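Side-chain contacts in beta-lactamase OXA-2 (Salmonella typhimurium, PDB 1K38), which hydrolyses beta-lactam antibiotics, oxacillin among them, as a class D serine beta-lactamase that confers antibiotic resistance: residues Arg93-Met96 and Trp102-Glu105; Phe60-Gly65 and Arg170-Leu175. One frame throughout, in Å; residues are numbered along the deposited sequence.

Contact 1 of 2, residues Arg93-Met96 and Trp102-Glu105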
ATOM      1  N   ARG A  93       2.596 -11.585   2.975  1.00 16.60           N
ATOM      2  CA  ARG A  93       3.437 -10.408   3.154  1.00 18.33           C
ATOM      3  C   ARG A  93       4.805 -10.744   3.728  1.00 18.33           C
ATOM      4  O   ARG A  93       5.812 -10.194   3.287  1.00 19.33           O
ATOM      5  CB  ARG A  93       2.740  -9.363   4.029  1.00 18.68           C
ATOM      6  CG  ARG A  93       3.332  -7.960   3.865  1.00 19.49           C
ATOM      7  CD  ARG A  93       2.533  -6.916   4.637  1.00 18.89           C
ATOM      8  NE  ARG A  93       1.155  -6.793   4.166  1.00 20.44           N
ATOM      9  CZ  ARG A  93       0.769  -6.021   3.154  1.00 19.49           C
ATOM     10  NH1 ARG A  93       1.657  -5.290   2.492  1.00 18.13           N
ATOM     11  NH2 ARG A  93      -0.512  -5.980   2.802  1.00 20.45           N
ATOM     12  N   SER A  94       4.857 -11.645   4.704  1.00 18.56           N
ATOM     13  CA  SER A  94       6.148 -12.003   5.276  1.00 18.17           C
ATOM     14  C   SER A  94       6.960 -12.780   4.249  1.00 17.05           C
ATOM     15  O   SER A  94       8.173 -12.611   4.160  1.00 18.28           O
ATOM     16  CB  SER A  94       5.979 -12.837   6.554  1.00 20.02           C
ATOM     17  OG  SER A  94       5.362 -14.084   6.297  1.00 23.39           O
ATOM     18  N   ALA A  95       6.287 -13.616   3.460  1.00 16.08           N
ATOM     19  CA  ALA A  95       6.969 -14.413   2.447  1.00 16.75           C
ATOM     20  C   ALA A  95       7.598 -13.522   1.380  1.00 18.41           C
ATOM     21  O   ALA A  95       8.703 -13.790   0.912  1.00 18.58           O
ATOM     22  CB  ALA A  95       5.994 -15.402   1.804  1.00 17.24           C
ATOM     23  N   MET A  96       6.878 -12.466   1.020  0.50 18.57           N
ATOM     24  CA  MET A  96       7.324 -11.510   0.016  0.50 19.27           C
ATOM     25  C   MET A  96       8.480 -10.677   0.557  0.50 19.30           C
ATOM     26  O   MET A  96       9.530 -10.556  -0.078  0.50 19.89           O
ATOM     27  CB  MET A  96       6.163 -10.582  -0.356  0.50 20.60           C
ATOM     28  CG  MET A  96       6.430  -9.671  -1.538  0.50 22.03           C
ATOM     29  SD  MET A  96       6.271 -10.547  -3.099  0.50 22.23           S
ATOM     30  CE  MET A  96       4.513 -10.382  -3.405  0.50 22.08           C
ATOM     31  N   TRP A 102      10.547 -21.300   0.389  1.00 21.08           N
ATOM     32  CA  TRP A 102       9.773 -22.514   0.630  1.00 21.24           C
ATOM     33  C   TRP A 102       8.266 -22.340   0.498  1.00 22.64           C
ATOM     34  O   TRP A 102       7.566 -23.283   0.138  1.00 23.85           O
ATOM     35  CB  TRP A 102      10.120 -23.164   1.982  1.00 21.99           C
ATOM     36  CG  TRP A 102       9.785 -22.397   3.233  1.00 21.22           C
ATOM     37  CD1 TRP A 102      10.641 -21.648   3.987  1.00 20.33           C
ATOM     38  CD2 TRP A 102       8.529 -22.388   3.927  1.00 21.65           C
ATOM     39  NE1 TRP A 102      10.002 -21.181   5.112  1.00 22.95           N
ATOM     40  CE2 TRP A 102       8.705 -21.622   5.100  1.00 21.33           C
ATOM     41  CE3 TRP A 102       7.273 -22.958   3.673  1.00 20.80           C
ATOM     42  CZ2 TRP A 102       7.670 -21.410   6.021  1.00 20.77           C
ATOM     43  CZ3 TRP A 102       6.243 -22.747   4.593  1.00 21.15           C
ATOM     44  CH2 TRP A 102       6.452 -21.980   5.750  1.00 21.34           C
ATOM     45  N   VAL A 103       7.763 -21.141   0.769  1.00 21.58           N
ATOM     46  CA  VAL A 103       6.330 -20.896   0.639  1.00 20.81           C
ATOM     47  C   VAL A 103       5.941 -20.989  -0.832  1.00 20.41           C
ATOM     48  O   VAL A 103       4.947 -21.627  -1.190  1.00 20.21           O
ATOM     49  CB  VAL A 103       5.945 -19.494   1.173  1.00 21.48           C
ATOM     50  CG1 VAL A 103       4.501 -19.169   0.807  1.00 20.30           C
ATOM     51  CG2 VAL A 103       6.123 -19.449   2.678  1.00 19.79           C
ATOM     52  N   TYR A 104       6.736 -20.362  -1.692  1.00 19.34           N
ATOM     53  CA  TYR A 104       6.442 -20.386  -3.113  1.00 19.98           C
ATOM     54  C   TYR A 104       6.724 -21.738  -3.758  1.00 21.21           C
ATOM     55  O   TYR A 104       6.212 -22.031  -4.835  1.00 20.83           O
ATOM     56  CB  TYR A 104       7.176 -19.241  -3.821  1.00 19.37           C
ATOM     57  CG  TYR A 104       6.532 -17.904  -3.513  1.00 18.03           C
ATOM     58  CD1 TYR A 104       6.659 -17.320  -2.253  1.00 17.35           C
ATOM     59  CD2 TYR A 104       5.717 -17.269  -4.453  1.00 17.52           C
ATOM     60  CE1 TYR A 104       5.991 -16.137  -1.931  1.00 17.02           C
ATOM     61  CE2 TYR A 104       5.042 -16.082  -4.143  1.00 17.41           C
ATOM     62  CZ  TYR A 104       5.182 -15.524  -2.879  1.00 18.59           C
ATOM     63  OH  TYR A 104       4.512 -14.364  -2.555  1.00 17.99           O
ATOM     64  N   GLU A 105       7.524 -22.565  -3.094  1.00 22.62           N
ATOM     65  CA  GLU A 105       7.798 -23.899  -3.613  1.00 25.41           C
ATOM     66  C   GLU A 105       6.491 -24.670  -3.458  1.00 24.88           C
ATOM     67  O   GLU A 105       6.133 -25.493  -4.300  1.00 24.80           O
ATOM     68  CB  GLU A 105       8.911 -24.576  -2.812  1.00 27.49           C
ATOM     69  CG  GLU A 105      10.303 -24.041  -3.120  1.00 32.73           C
ATOM     70  CD  GLU A 105      11.375 -24.687  -2.265  1.00 36.01           C
ATOM     71  OE1 GLU A 105      11.413 -25.935  -2.202  1.00 38.99           O
ATOM     72  OE2 GLU A 105      12.183 -23.949  -1.660  1.00 37.97           O
TER
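A95 puts its one methyl group into the angle between V103 and Y104, and the closest packing in this contact runs through that carbon. On the V103 side the fit is broad rather than pointed: CB of A95 is 4.1 Å from CB of V103, and both V103 methyls come about equally near, so the whole branch of the valine sits against it. The other partner is aromatic. CE1 of Y104 is 3.8 Å from CB of A95, and the methyl meets the ring at its edge, close to the ring plane, instead of over a face. Y104 can present that edge because its CG is anti to the carbonyl carbon (chi1 -73°), which sends the ring across the space between the helices.

A looser approach brings CE of M96 to 4.1 Å from OH of Y104. It is less certain, since M96 is modelled in two conformers. No hydrogen bond or salt bridge crosses the contact; the buried hydroxyl of Y104 is satisfied by OG1 of T58. The Y104 ring also meets F107 edge-to-face and H57 at a steep tilt, so these neighbours, together with the T58 bond, probably limit its rotation.

The backbones are close, 6.8 Å between CA of A95 and CA of V103, as the small alanine permits. Helix 92-97 is followed by helix 101-111 after a short turn. A Ser-Thr-Val sequence runs from this turn into the start of helix 101-111, consistent with the class D Ser-X-Val motif, and its T100 touches A95. Nearby, helix 166-175 covers M96 and R93 through L175. M96 also lies about 4 Å, side chain to side chain, from K189 on strand 184-192, a probable substrate-binding residue.

Contact 2 of 2, residues Phe60-Gly65 and Arg170-Leu175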
ATOM      1  N   PHE A  60       0.036 -15.943  -9.913  1.00 15.95           N
ATOM      2  CA  PHE A  60      -0.237 -17.322 -10.332  1.00 16.43           C
ATOM      3  C   PHE A  60      -0.924 -18.085  -9.204  1.00 17.34           C
ATOM      4  O   PHE A  60      -1.936 -18.756  -9.416  1.00 18.45           O
ATOM      5  CB  PHE A  60       1.059 -18.083 -10.658  1.00 16.71           C
ATOM      6  CG  PHE A  60       1.810 -17.576 -11.863  1.00 17.21           C
ATOM      7  CD1 PHE A  60       1.459 -16.392 -12.507  1.00 18.42           C
ATOM      8  CD2 PHE A  60       2.909 -18.292 -12.336  1.00 18.13           C
ATOM      9  CE1 PHE A  60       2.196 -15.930 -13.603  1.00 18.53           C
ATOM     10  CE2 PHE A  60       3.647 -17.839 -13.427  1.00 18.62           C
ATOM     11  CZ  PHE A  60       3.292 -16.658 -14.061  1.00 18.99           C
ATOM     12  N   ALA A  61      -0.344 -17.992  -8.009  1.00 17.40           N
ATOM     13  CA  ALA A  61      -0.851 -18.683  -6.827  1.00 16.53           C
ATOM     14  C   ALA A  61      -2.259 -18.255  -6.428  1.00 18.13           C
ATOM     15  O   ALA A  61      -3.086 -19.092  -6.068  1.00 18.10           O
ATOM     16  CB  ALA A  61       0.112 -18.480  -5.656  1.00 18.03           C
ATOM     17  N   LEU A  62      -2.534 -16.956  -6.479  1.00 17.73           N
ATOM     18  CA  LEU A  62      -3.859 -16.461  -6.125  1.00 17.32           C
ATOM     19  C   LEU A  62      -4.873 -16.922  -7.171  1.00 17.78           C
ATOM     20  O   LEU A  62      -5.987 -17.336  -6.837  1.00 18.12           O
ATOM     21  CB  LEU A  62      -3.853 -14.931  -6.050  1.00 16.91           C
ATOM     22  CG  LEU A  62      -3.146 -14.311  -4.840  1.00 15.27           C
ATOM     23  CD1 LEU A  62      -2.808 -12.857  -5.145  1.00 14.74           C
ATOM     24  CD2 LEU A  62      -4.031 -14.419  -3.605  1.00 14.91           C
ATOM     25  N   ASP A  63      -4.475 -16.852  -8.437  1.00 18.52           N
ATOM     26  CA  ASP A  63      -5.350 -17.251  -9.532  1.00 17.73           C
ATOM     27  C   ASP A  63      -5.662 -18.742  -9.494  1.00 20.09           C
ATOM     28  O   ASP A  63      -6.786 -19.150  -9.776  1.00 22.02           O
ATOM     29  CB  ASP A  63      -4.713 -16.890 -10.877  1.00 18.95           C
ATOM     30  CG  ASP A  63      -5.664 -17.085 -12.040  1.00 20.13           C
ATOM     31  OD1 ASP A  63      -5.708 -18.201 -12.601  1.00 20.30           O
ATOM     32  OD2 ASP A  63      -6.381 -16.122 -12.384  1.00 22.00           O
ATOM     33  N   ALA A  64      -4.669 -19.547  -9.126  1.00 19.00           N
ATOM     34  CA  ALA A  64      -4.836 -20.999  -9.063  1.00 20.17           C
ATOM     35  C   ALA A  64      -5.470 -21.466  -7.757  1.00 21.56           C
ATOM     36  O   ALA A  64      -5.822 -22.640  -7.614  1.00 23.57           O
ATOM     37  CB  ALA A  64      -3.488 -21.682  -9.251  1.00 19.78           C
ATOM     38  N   GLY A  65      -5.612 -20.550  -6.806  1.00 20.61           N
ATOM     39  CA  GLY A  65      -6.203 -20.904  -5.530  1.00 21.55           C
ATOM     40  C   GLY A  65      -5.229 -21.592  -4.593  1.00 21.70           C
ATOM     41  O   GLY A  65      -5.646 -22.237  -3.630  1.00 23.19           O
ATOM     42  N   ARG A 170      -3.963  -5.839  -7.283  1.00 13.86           N
ATOM     43  CA  ARG A 170      -3.881  -4.851  -6.213  1.00 13.50           C
ATOM     44  C   ARG A 170      -3.231  -5.440  -4.962  1.00 12.96           C
ATOM     45  O   ARG A 170      -2.424  -4.781  -4.306  1.00 14.62           O
ATOM     46  CB  ARG A 170      -5.266  -4.302  -5.870  1.00 12.73           C
ATOM     47  CG  ARG A 170      -5.884  -3.501  -6.995  1.00 13.64           C
ATOM     48  CD  ARG A 170      -7.041  -2.634  -6.509  1.00 12.91           C
ATOM     49  NE  ARG A 170      -7.671  -1.942  -7.632  1.00 13.71           N
ATOM     50  CZ  ARG A 170      -7.105  -0.966  -8.335  1.00 14.70           C
ATOM     51  NH1 ARG A 170      -5.884  -0.531  -8.032  1.00 14.46           N
ATOM     52  NH2 ARG A 170      -7.744  -0.455  -9.381  1.00 15.21           N
ATOM     53  N   LEU A 171      -3.575  -6.681  -4.627  1.00 12.49           N
ATOM     54  CA  LEU A 171      -2.979  -7.316  -3.462  1.00 12.19           C
ATOM     55  C   LEU A 171      -1.467  -7.428  -3.639  1.00 12.67           C
ATOM     56  O   LEU A 171      -0.708  -7.140  -2.711  1.00 12.99           O
ATOM     57  CB  LEU A 171      -3.578  -8.707  -3.227  1.00 12.59           C
ATOM     58  CG  LEU A 171      -2.943  -9.521  -2.092  1.00 14.00           C
ATOM     59  CD1 LEU A 171      -2.899  -8.689  -0.813  1.00 13.47           C
ATOM     60  CD2 LEU A 171      -3.742 -10.813  -1.873  1.00 14.52           C
ATOM     61  N   VAL A 172      -1.018  -7.842  -4.821  1.00 13.31           N
ATOM     62  CA  VAL A 172       0.416  -7.967  -5.042  1.00 13.73           C
ATOM     63  C   VAL A 172       1.107  -6.606  -4.934  1.00 13.76           C
ATOM     64  O   VAL A 172       2.177  -6.505  -4.340  1.00 13.61           O
ATOM     65  CB  VAL A 172       0.721  -8.618  -6.413  1.00 13.38           C
ATOM     66  CG1 VAL A 172       2.218  -8.545  -6.710  1.00 16.92           C
ATOM     67  CG2 VAL A 172       0.280 -10.072  -6.396  1.00 16.59           C
ATOM     68  N   LYS A 173       0.505  -5.557  -5.491  1.00 13.70           N
ATOM     69  CA  LYS A 173       1.124  -4.233  -5.400  1.00 11.90           C
ATOM     70  C   LYS A 173       1.189  -3.766  -3.951  1.00 13.58           C
ATOM     71  O   LYS A 173       2.095  -3.023  -3.567  1.00 12.96           O
ATOM     72  CB  LYS A 173       0.376  -3.220  -6.278  1.00 12.48           C
ATOM     73  CG  LYS A 173       0.690  -3.403  -7.757  1.00 11.57           C
ATOM     74  CD  LYS A 173       0.007  -2.366  -8.645  1.00 12.98           C
ATOM     75  CE  LYS A 173      -1.482  -2.638  -8.792  1.00 13.42           C
ATOM     76  NZ  LYS A 173      -2.131  -1.696  -9.750  1.00 15.77           N
ATOM     77  N   ASP A 174       0.239  -4.206  -3.136  1.00 13.27           N
ATOM     78  CA  ASP A 174       0.254  -3.831  -1.735  1.00 13.60           C
ATOM     79  C   ASP A 174       1.362  -4.606  -1.011  1.00 13.43           C
ATOM     80  O   ASP A 174       2.086  -4.047  -0.190  1.00 13.50           O
ATOM     81  CB  ASP A 174      -1.097  -4.105  -1.083  1.00 15.83           C
ATOM     82  CG  ASP A 174      -1.297  -3.277   0.161  1.00 17.81           C
ATOM     83  OD1 ASP A 174      -1.954  -2.204   0.090  1.00 21.09           O
ATOM     84  OD2 ASP A 174      -0.758  -3.689   1.201  1.00 15.19           O
ATOM     85  N   LEU A 175       1.505  -5.887  -1.332  1.00 12.93           N
ATOM     86  CA  LEU A 175       2.540  -6.716  -0.713  1.00 13.57           C
ATOM     87  C   LEU A 175       3.944  -6.177  -1.011  1.00 13.28           C
ATOM     88  O   LEU A 175       4.870  -6.351  -0.215  1.00 14.27           O
ATOM     89  CB  LEU A 175       2.411  -8.168  -1.207  1.00 13.12           C
ATOM     90  CG  LEU A 175       1.123  -8.891  -0.794  1.00 12.81           C
ATOM     91  CD1 LEU A 175       1.025 -10.230  -1.518  1.00 15.47           C
ATOM     92  CD2 LEU A 175       1.110  -9.095   0.717  1.00 13.07           C
TER
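L62 and L171 meet without any flat group between them; the ring of F60, on the same helix as L62, is turned elsewhere and stacks on Y119. What remains is aliphatic helix-to-helix packing in the helical region of the serine beta-lactamase fold, joining helix 56-64, which follows the probable nucleophile S51 in the chain, to helix 166-175.

The helices stand well apart, with CA of L62 and CA of L171 9.6 Å from each other, and the leucine side chains meet in the gap. L62 extends with CG anti to the carbonyl carbon (chi1 -73°), bringing its forked end up to L171. L171, whose CG is anti to its backbone N (chi1 175°), answers with a single methyl, CD2. V172 adds a lighter touch, its CG2 lying 4.3 Å from CD1 of L62, and its side chain also reaches T58 and L59.

Helix 56-64 stops just past the contact in a Schellman motif, with G65 as the C-prime residue at positive phi (80°). Helix 166-175, in turn, lies at the dimer interface: L171 packs on R170 of the second subunit, while R170 forms a salt bridge with E70 of that subunit. Within the leucine pair, CD2 of L171 sits in the fork of L62, 4.0 Å from CD1 of L62 and equally far from its CD2.

How the contacts relate
Both contacts are buried and apolar, with centres about 12 Å apart, and contact 1 is nested in the long loop that contact 2 closes. Contact 1 joins chain neighbours through an alanine and an aromatic edge; contact 2 joins distant helices through branched aliphatic ends. Helix 166-175 ties them together: CB of L175 packs against CE of M96 in one of its two conformers, and CD2 of L175 comes within 3.6 Å of CA of R93. Polar chemistry appears at their margin, where NH2 of R93 and OD2 of D174 form a salt bridge of 2.8 Å. That carboxylate also pairs with R187 of the second subunit, so the charged seam between the contacts continues into the dimer interface.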